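Local atomic coordinates of MaoC-like dehydratase (Phytophthora Capsici, PDB entry 3KH8), a protein that probably catalyses the reversible hydration of enoyl-CoA thioesters, as a hot-dog-fold lyase related to the hydratase 2 enzymes. Residues C90-F103 and Q221-H233. Residues are numbered along the deposited sequence; the frame is centred on the assembly and turned at random.
Sequences CLPFKGQSQDVVPF and QVYRLSGDYNSLH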
ATOM      1  N   CYS A  90      13.098   5.169   4.684  1.00 15.53           N
ATOM      2  CA  CYS A  90      12.778   4.584   3.385  1.00 16.03           C
ATOM      3  C   CYS A  90      13.469   5.291   2.227  1.00 15.95           C
ATOM      4  O   CYS A  90      13.661   4.698   1.171  1.00 16.12           O
ATOM      5  CB  CYS A  90      11.262   4.592   3.157  1.00 15.94           C
ATOM      6  SG  CYS A  90      10.392   3.463   4.243  1.00 17.59           S
ATOM      7  N   LEU A  91      13.837   6.554   2.430  1.00 16.24           N
ATOM      8  CA  LEU A  91      14.349   7.399   1.339  1.00 16.75           C
ATOM      9  C   LEU A  91      15.655   6.920   0.677  1.00 16.93           C
ATOM     10  O   LEU A  91      15.798   7.058  -0.544  1.00 16.86           O
ATOM     11  CB  LEU A  91      14.432   8.871   1.767  1.00 16.69           C
ATOM     12  CG  LEU A  91      13.102   9.569   2.080  1.00 17.16           C
ATOM     13  CD1 LEU A  91      13.336  10.908   2.764  1.00 17.32           C
ATOM     14  CD2 LEU A  91      12.231   9.742   0.824  1.00 17.29           C
ATOM     15  N   PRO A  92      16.597   6.347   1.459  1.00 17.24           N
ATOM     16  CA  PRO A  92      17.781   5.754   0.826  1.00 17.53           C
ATOM     17  C   PRO A  92      17.474   4.557  -0.079  1.00 17.89           C
ATOM     18  O   PRO A  92      18.253   4.264  -0.984  1.00 17.84           O
ATOM     19  CB  PRO A  92      18.632   5.305   2.020  1.00 17.47           C
ATOM     20  CG  PRO A  92      18.201   6.175   3.133  1.00 17.41           C
ATOM     21  CD  PRO A  92      16.730   6.353   2.930  1.00 17.24           C
ATOM     22  N   PHE A  93      16.360   3.869   0.165  1.00 17.98           N
ATOM     23  CA  PHE A  93      15.914   2.795  -0.725  1.00 18.41           C
ATOM     24  C   PHE A  93      15.235   3.386  -1.967  1.00 18.60           C
ATOM     25  O   PHE A  93      15.499   2.973  -3.101  1.00 18.53           O
ATOM     26  CB  PHE A  93      14.917   1.871  -0.017  1.00 18.39           C
ATOM     27  CG  PHE A  93      15.496   1.107   1.143  1.00 19.13           C
ATOM     28  CD1 PHE A  93      16.026  -0.167   0.957  1.00 19.62           C
ATOM     29  CD2 PHE A  93      15.483   1.646   2.428  1.00 19.67           C
ATOM     30  CE1 PHE A  93      16.552  -0.887   2.031  1.00 20.09           C
ATOM     31  CE2 PHE A  93      16.011   0.933   3.512  1.00 20.06           C
ATOM     32  CZ  PHE A  93      16.547  -0.333   3.311  1.00 19.82           C
ATOM     33  N   LYS A  94      14.355   4.351  -1.727  1.00 18.83           N
ATOM     34  CA  LYS A  94      13.460   4.890  -2.749  1.00 19.33           C
ATOM     35  C   LYS A  94      14.163   5.801  -3.759  1.00 19.46           C
ATOM     36  O   LYS A  94      13.859   5.761  -4.960  1.00 19.19           O
ATOM     37  CB  LYS A  94      12.317   5.652  -2.073  1.00 19.40           C
ATOM     38  CG  LYS A  94      11.144   5.959  -2.983  1.00 20.30           C
ATOM     39  CD  LYS A  94      10.238   6.997  -2.362  1.00 20.18           C
ATOM     40  CE  LYS A  94       9.053   7.275  -3.258  1.00 19.88           C
ATOM     41  NZ  LYS A  94       9.406   8.198  -4.373  1.00 18.62           N
ATOM     42  N   GLY A  95      15.095   6.616  -3.269  1.00 19.51           N
ATOM     43  CA  GLY A  95      15.679   7.688  -4.072  1.00 19.87           C
ATOM     44  C   GLY A  95      14.567   8.538  -4.668  1.00 20.01           C
ATOM     45  O   GLY A  95      13.689   9.017  -3.950  1.00 20.14           O
ATOM     46  N   GLN A  96      14.593   8.703  -5.986  1.00 20.15           N
ATOM     47  CA  GLN A  96      13.569   9.478  -6.693  1.00 20.26           C
ATOM     48  C   GLN A  96      12.608   8.593  -7.495  1.00 20.15           C
ATOM     49  O   GLN A  96      11.810   9.094  -8.294  1.00 20.00           O
ATOM     50  CB  GLN A  96      14.218  10.512  -7.619  1.00 20.37           C
ATOM     51  CG  GLN A  96      14.775  11.738  -6.907  1.00 20.93           C
ATOM     52  CD  GLN A  96      15.095  12.868  -7.872  1.00 21.77           C
ATOM     53  OE1 GLN A  96      15.999  12.755  -8.701  1.00 20.89           O
ATOM     54  NE2 GLN A  96      14.350  13.966  -7.766  1.00 21.43           N
ATOM     55  N   SER A  97      12.677   7.281  -7.280  1.00 19.77           N
ATOM     56  CA  SER A  97      11.811   6.358  -8.008  1.00 19.67           C
ATOM     57  C   SER A  97      10.376   6.349  -7.495  1.00 19.41           C
ATOM     58  O   SER A  97      10.129   6.447  -6.291  1.00 19.02           O
ATOM     59  CB  SER A  97      12.376   4.941  -7.990  1.00 19.89           C
ATOM     60  OG  SER A  97      11.501   4.064  -8.683  1.00 20.17           O
ATOM     61  N   GLN A  98       9.434   6.228  -8.428  1.00 18.95           N
ATOM     62  CA  GLN A  98       8.031   6.037  -8.093  1.00 19.05           C
ATOM     63  C   GLN A  98       7.598   4.606  -8.425  1.00 18.64           C
ATOM     64  O   GLN A  98       6.429   4.248  -8.260  1.00 18.54           O
ATOM     65  CB  GLN A  98       7.155   7.057  -8.835  1.00 19.27           C
ATOM     66  CG  GLN A  98       7.297   8.509  -8.346  1.00 20.90           C
ATOM     67  CD  GLN A  98       6.875   8.716  -6.881  1.00 23.56           C
ATOM     68  OE1 GLN A  98       5.883   8.153  -6.412  1.00 25.31           O
ATOM     69  NE2 GLN A  98       7.623   9.544  -6.167  1.00 23.46           N
ATOM     70  N   ASP A  99       8.552   3.797  -8.880  1.00 18.06           N
ATOM     71  CA  ASP A  99       8.294   2.418  -9.296  1.00 18.07           C
ATOM     72  C   ASP A  99       8.933   1.425  -8.321  1.00 17.80           C
ATOM     73  O   ASP A  99       9.523   1.830  -7.317  1.00 17.86           O
ATOM     74  CB  ASP A  99       8.842   2.201 -10.714  1.00 18.03           C
ATOM     75  CG  ASP A  99       8.205   1.010 -11.432  1.00 18.60           C
ATOM     76  OD1 ASP A  99       7.289   0.356 -10.881  1.00 16.77           O
ATOM     77  OD2 ASP A  99       8.640   0.724 -12.568  1.00 19.57           O
ATOM     78  N   VAL A 100       8.800   0.130  -8.614  1.00 17.56           N
ATOM     79  CA  VAL A 100       9.545  -0.918  -7.921  1.00 17.67           C
ATOM     80  C   VAL A 100      11.043  -0.586  -7.996  1.00 17.79           C
ATOM     81  O   VAL A 100      11.554  -0.218  -9.061  1.00 17.45           O
ATOM     82  CB  VAL A 100       9.252  -2.317  -8.535  1.00 17.82           C
ATOM     83  CG1 VAL A 100      10.212  -3.383  -8.015  1.00 17.91           C
ATOM     84  CG2 VAL A 100       7.804  -2.739  -8.262  1.00 17.58           C
ATOM     85  N   VAL A 101      11.722  -0.667  -6.852  1.00 17.97           N
ATOM     86  CA  VAL A 101      13.168  -0.456  -6.783  1.00 18.41           C
ATOM     87  C   VAL A 101      13.838  -1.816  -6.582  1.00 18.82           C
ATOM     88  O   VAL A 101      13.827  -2.352  -5.472  1.00 18.95           O
ATOM     89  CB  VAL A 101      13.561   0.518  -5.630  1.00 18.56           C
ATOM     90  CG1 VAL A 101      15.083   0.748  -5.598  1.00 18.24           C
ATOM     91  CG2 VAL A 101      12.822   1.843  -5.761  1.00 18.06           C
ATOM     92  N   PRO A 102      14.402  -2.396  -7.658  1.00 19.25           N
ATOM     93  CA  PRO A 102      15.079  -3.688  -7.516  1.00 19.82           C
ATOM     94  C   PRO A 102      16.186  -3.646  -6.458  1.00 20.48           C
ATOM     95  O   PRO A 102      16.942  -2.676  -6.385  1.00 20.20           O
ATOM     96  CB  PRO A 102      15.644  -3.942  -8.918  1.00 19.87           C
ATOM     97  CG  PRO A 102      14.678  -3.219  -9.821  1.00 19.21           C
ATOM     98  CD  PRO A 102      14.375  -1.951  -9.067  1.00 19.35           C
ATOM     99  N   PHE A 103      16.246  -4.688  -5.635  1.00 21.55           N
ATOM    100  CA  PHE A 103      17.160  -4.739  -4.497  1.00 22.80           C
ATOM    101  C   PHE A 103      18.511  -5.328  -4.915  1.00 23.64           C
ATOM    102  O   PHE A 103      18.545  -6.326  -5.633  1.00 23.39           O
ATOM    103  CB  PHE A 103      16.547  -5.571  -3.358  1.00 22.82           C
ATOM    104  CG  PHE A 103      17.336  -5.520  -2.074  1.00 23.31           C
ATOM    105  CD1 PHE A 103      17.097  -4.519  -1.133  1.00 23.53           C
ATOM    106  CD2 PHE A 103      18.321  -6.468  -1.810  1.00 23.43           C
ATOM    107  CE1 PHE A 103      17.833  -4.462   0.050  1.00 24.65           C
ATOM    108  CE2 PHE A 103      19.062  -6.422  -0.633  1.00 23.99           C
ATOM    109  CZ  PHE A 103      18.819  -5.417   0.302  1.00 24.24           C
ATOM    110  N   GLN A 221       4.322  -7.738   2.140  1.00 12.65           N
ATOM    111  CA  GLN A 221       3.888  -7.489   0.756  1.00 12.67           C
ATOM    112  C   GLN A 221       3.462  -6.038   0.566  1.00 12.64           C
ATOM    113  O   GLN A 221       3.595  -5.481  -0.531  1.00 12.63           O
ATOM    114  CB  GLN A 221       2.734  -8.415   0.362  1.00 12.91           C
ATOM    115  CG  GLN A 221       3.041  -9.914   0.429  1.00 13.11           C
ATOM    116  CD  GLN A 221       1.938 -10.757  -0.192  1.00 14.07           C
ATOM    117  OE1 GLN A 221       0.841 -10.265  -0.449  1.00 13.63           O
ATOM    118  NE2 GLN A 221       2.226 -12.033  -0.437  1.00 13.52           N
ATOM    119  N   VAL A 222       2.949  -5.433   1.637  1.00 12.40           N
ATOM    120  CA  VAL A 222       2.528  -4.031   1.605  1.00 12.47           C
ATOM    121  C   VAL A 222       3.696  -3.118   1.975  1.00 12.00           C
ATOM    122  O   VAL A 222       3.949  -2.121   1.295  1.00 11.95           O
ATOM    123  CB  VAL A 222       1.313  -3.762   2.546  1.00 12.35           C
ATOM    124  CG1 VAL A 222       0.804  -2.327   2.380  1.00 12.86           C
ATOM    125  CG2 VAL A 222       0.188  -4.744   2.258  1.00 13.65           C
ATOM    126  N   TYR A 223       4.415  -3.466   3.042  1.00 11.60           N
ATOM    127  CA  TYR A 223       5.533  -2.633   3.506  1.00 11.11           C
ATOM    128  C   TYR A 223       6.633  -2.446   2.453  1.00 11.00           C
ATOM    129  O   TYR A 223       7.203  -1.359   2.339  1.00 10.70           O
ATOM    130  CB  TYR A 223       6.131  -3.142   4.830  1.00 10.98           C
ATOM    131  CG  TYR A 223       7.258  -2.251   5.297  1.00 10.66           C
ATOM    132  CD1 TYR A 223       6.995  -1.046   5.944  1.00  9.61           C
ATOM    133  CD2 TYR A 223       8.587  -2.585   5.040  1.00 10.11           C
ATOM    134  CE1 TYR A 223       8.026  -0.207   6.342  1.00 11.15           C
ATOM    135  CE2 TYR A 223       9.629  -1.744   5.430  1.00 11.33           C
ATOM    136  CZ  TYR A 223       9.337  -0.563   6.084  1.00 10.57           C
ATOM    137  OH  TYR A 223      10.348   0.270   6.473  1.00 13.32           O
ATOM    138  N   ARG A 224       6.922  -3.491   1.680  1.00 11.22           N
ATOM    139  CA  ARG A 224       7.983  -3.424   0.659  1.00 11.44           C
ATOM    140  C   ARG A 224       7.758  -2.329  -0.395  1.00 11.47           C
ATOM    141  O   ARG A 224       8.704  -1.882  -1.058  1.00 11.36           O
ATOM    142  CB  ARG A 224       8.201  -4.787  -0.009  1.00 11.42           C
ATOM    143  CG  ARG A 224       7.046  -5.312  -0.858  1.00 11.93           C
ATOM    144  CD  ARG A 224       7.187  -6.822  -1.080  1.00 12.68           C
ATOM    145  NE  ARG A 224       8.382  -7.161  -1.859  1.00 12.56           N
ATOM    146  CZ  ARG A 224       8.445  -7.144  -3.189  1.00 12.86           C
ATOM    147  NH1 ARG A 224       7.375  -6.812  -3.907  1.00 11.51           N
ATOM    148  NH2 ARG A 224       9.580  -7.470  -3.806  1.00 11.89           N
ATOM    149  N   LEU A 225       6.507  -1.891  -0.529  1.00 11.33           N
ATOM    150  CA  LEU A 225       6.138  -0.897  -1.534  1.00 11.54           C
ATOM    151  C   LEU A 225       6.661   0.498  -1.191  1.00 11.67           C
ATOM    152  O   LEU A 225       6.581   1.415  -2.006  1.00 11.98           O
ATOM    153  CB  LEU A 225       4.617  -0.900  -1.776  1.00 11.48           C
ATOM    154  CG  LEU A 225       4.011  -2.264  -2.161  1.00 12.01           C
ATOM    155  CD1 LEU A 225       2.514  -2.187  -2.448  1.00 12.13           C
ATOM    156  CD2 LEU A 225       4.737  -2.875  -3.338  1.00 10.87           C
ATOM    157  N   SER A 226       7.214   0.644   0.011  1.00 12.01           N
ATOM    158  CA  SER A 226       7.853   1.889   0.427  1.00 12.20           C
ATOM    159  C   SER A 226       9.345   1.950   0.068  1.00 12.65           C
ATOM    160  O   SER A 226      10.015   2.937   0.376  1.00 13.06           O
ATOM    161  CB  SER A 226       7.631   2.138   1.925  1.00 12.17           C
ATOM    162  OG  SER A 226       6.279   2.490   2.176  1.00 11.70           O
ATOM    163  N   GLY A 227       9.865   0.902  -0.572  1.00 12.91           N
ATOM    164  CA  GLY A 227      11.216   0.965  -1.129  1.00 13.15           C
ATOM    165  C   GLY A 227      12.125  -0.243  -1.019  1.00 13.47           C
ATOM    166  O   GLY A 227      13.074  -0.366  -1.801  1.00 13.35           O
ATOM    167  N   ASP A 228      11.859  -1.127  -0.054  1.00 13.49           N
ATOM    168  CA  ASP A 228      12.721  -2.293   0.173  1.00 13.68           C
ATOM    169  C   ASP A 228      12.118  -3.576  -0.404  1.00 13.53           C
ATOM    170  O   ASP A 228      11.329  -4.259   0.254  1.00 13.03           O
ATOM    171  CB  ASP A 228      13.056  -2.450   1.666  1.00 13.64           C
ATOM    172  CG  ASP A 228      14.066  -3.567   1.938  1.00 14.51           C
ATOM    173  OD1 ASP A 228      14.435  -4.311   1.000  1.00 14.91           O
ATOM    174  OD2 ASP A 228      14.493  -3.704   3.103  1.00 14.50           O
ATOM    175  N   TYR A 229      12.535  -3.904  -1.627  1.00 13.70           N
ATOM    176  CA  TYR A 229      11.970  -5.017  -2.389  1.00 14.29           C
ATOM    177  C   TYR A 229      12.771  -6.322  -2.278  1.00 14.67           C
ATOM    178  O   TYR A 229      12.516  -7.281  -3.014  1.00 14.68           O
ATOM    179  CB  TYR A 229      11.759  -4.605  -3.861  1.00 14.05           C
ATOM    180  CG  TYR A 229      10.717  -3.515  -4.030  1.00 14.16           C
ATOM    181  CD1 TYR A 229       9.397  -3.831  -4.358  1.00 14.32           C
ATOM    182  CD2 TYR A 229      11.043  -2.170  -3.842  1.00 14.00           C
ATOM    183  CE1 TYR A 229       8.434  -2.830  -4.505  1.00 13.79           C
ATOM    184  CE2 TYR A 229      10.092  -1.171  -3.978  1.00 13.36           C
ATOM    185  CZ  TYR A 229       8.791  -1.506  -4.311  1.00 13.20           C
ATOM    186  OH  TYR A 229       7.847  -0.510  -4.447  1.00 13.23           O
ATOM    187  N   ASN A 230      13.712  -6.355  -1.335  1.00 15.42           N
ATOM    188  CA  ASN A 230      14.470  -7.565  -0.991  1.00 16.25           C
ATOM    189  C   ASN A 230      13.603  -8.825  -0.997  1.00 16.78           C
ATOM    190  O   ASN A 230      12.592  -8.901  -0.287  1.00 16.49           O
ATOM    191  CB  ASN A 230      15.136  -7.381   0.385  1.00 16.42           C
ATOM    192  CG  ASN A 230      16.214  -8.425   0.679  1.00 17.02           C
ATOM    193  OD1 ASN A 230      16.251  -9.503   0.081  1.00 17.85           O
ATOM    194  ND2 ASN A 230      17.098  -8.100   1.617  1.00 17.58           N
ATOM    195  N   SER A 231      14.010  -9.811  -1.797  1.00 17.42           N
ATOM    196  CA  SER A 231      13.274 -11.072  -1.941  1.00 18.31           C
ATOM    197  C   SER A 231      13.160 -11.862  -0.634  1.00 18.63           C
ATOM    198  O   SER A 231      12.275 -12.704  -0.493  1.00 18.51           O
ATOM    199  CB  SER A 231      13.909 -11.948  -3.029  1.00 18.38           C
ATOM    200  OG  SER A 231      15.262 -12.238  -2.718  1.00 19.96           O
ATOM    201  N   LEU A 232      14.048 -11.573   0.314  1.00 19.32           N
ATOM    202  CA  LEU A 232      14.039 -12.198   1.638  1.00 20.17           C
ATOM    203  C   LEU A 232      12.678 -12.061   2.334  1.00 20.43           C
ATOM    204  O   LEU A 232      12.264 -12.947   3.086  1.00 20.65           O
ATOM    205  CB  LEU A 232      15.157 -11.599   2.511  1.00 20.33           C
ATOM    206  CG  LEU A 232      15.345 -12.077   3.961  1.00 21.43           C
ATOM    207  CD1 LEU A 232      15.701 -13.556   4.029  1.00 21.95           C
ATOM    208  CD2 LEU A 232      16.388 -11.237   4.688  1.00 21.82           C
ATOM    209  N   HIS A 233      11.975 -10.966   2.059  1.00 20.45           N
ATOM    210  CA  HIS A 233      10.723 -10.670   2.757  1.00 20.86           C
ATOM    211  C   HIS A 233       9.456 -11.155   2.043  1.00 21.50           C
ATOM    212  O   HIS A 233       8.342 -10.947   2.535  1.00 21.22           O
ATOM    213  CB  HIS A 233      10.639  -9.171   3.070  1.00 20.45           C
ATOM    214  CG  HIS A 233      11.865  -8.635   3.742  1.00 20.08           C
ATOM    215  ND1 HIS A 233      12.275  -9.061   4.987  1.00 19.12           N
ATOM    216  CD2 HIS A 233      12.783  -7.727   3.335  1.00 19.68           C
ATOM    217  CE1 HIS A 233      13.385  -8.430   5.323  1.00 19.07           C
ATOM    218  NE2 HIS A 233      13.714  -7.613   4.340  1.00 19.92           N
TER
HETATM  219  O   HOH W   1      14.728  -2.269  -2.829  1.00 13.39           O
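K94 and G227 bring the two backbones closest together, CA to CA 4.8 Å, where the end of the short helix 91-94 meets the turn after the 3-10 segment 224-226; the chains approach again at F103 and N230. At G227, whose phi of 140° suits glycine, the carbonyl O lies 3.4 Å from F93 CB. A water ties the backbones together, donating to V101 O (2.8 Å) and to G227 O while accepting from Y229 N (3.0 Å). The run from Y223 to H233 closely follows the hydratase 2 signature of MaoC-like hot-dog proteins, with S231 in the proline position; D228 and H233 fall where relatives carry their catalytic aspartate and histidine, consistent with a like role. D228 touches two phenyl rings: its CB sits over a face of F93, 4.1 Å from the centroid, while OD1 meets CD1 of F103 obliquely. OD1 also accepts from N230 N, closing an Asx turn. N230 swings its CG anti to the backbone N (chi1 -166°), laying CB and the amide over one face of F103; the two planes differ by 18°, and ND2 is 3.4 Å from CE2. On the Y229 ring, V100 CG1 stands 4.0 Å from the centroid over one face, and R224 O lies above the opposite one. H250 donates to D228 O, and R57 of the second subunit bonds D99 OD1 through its backbone N.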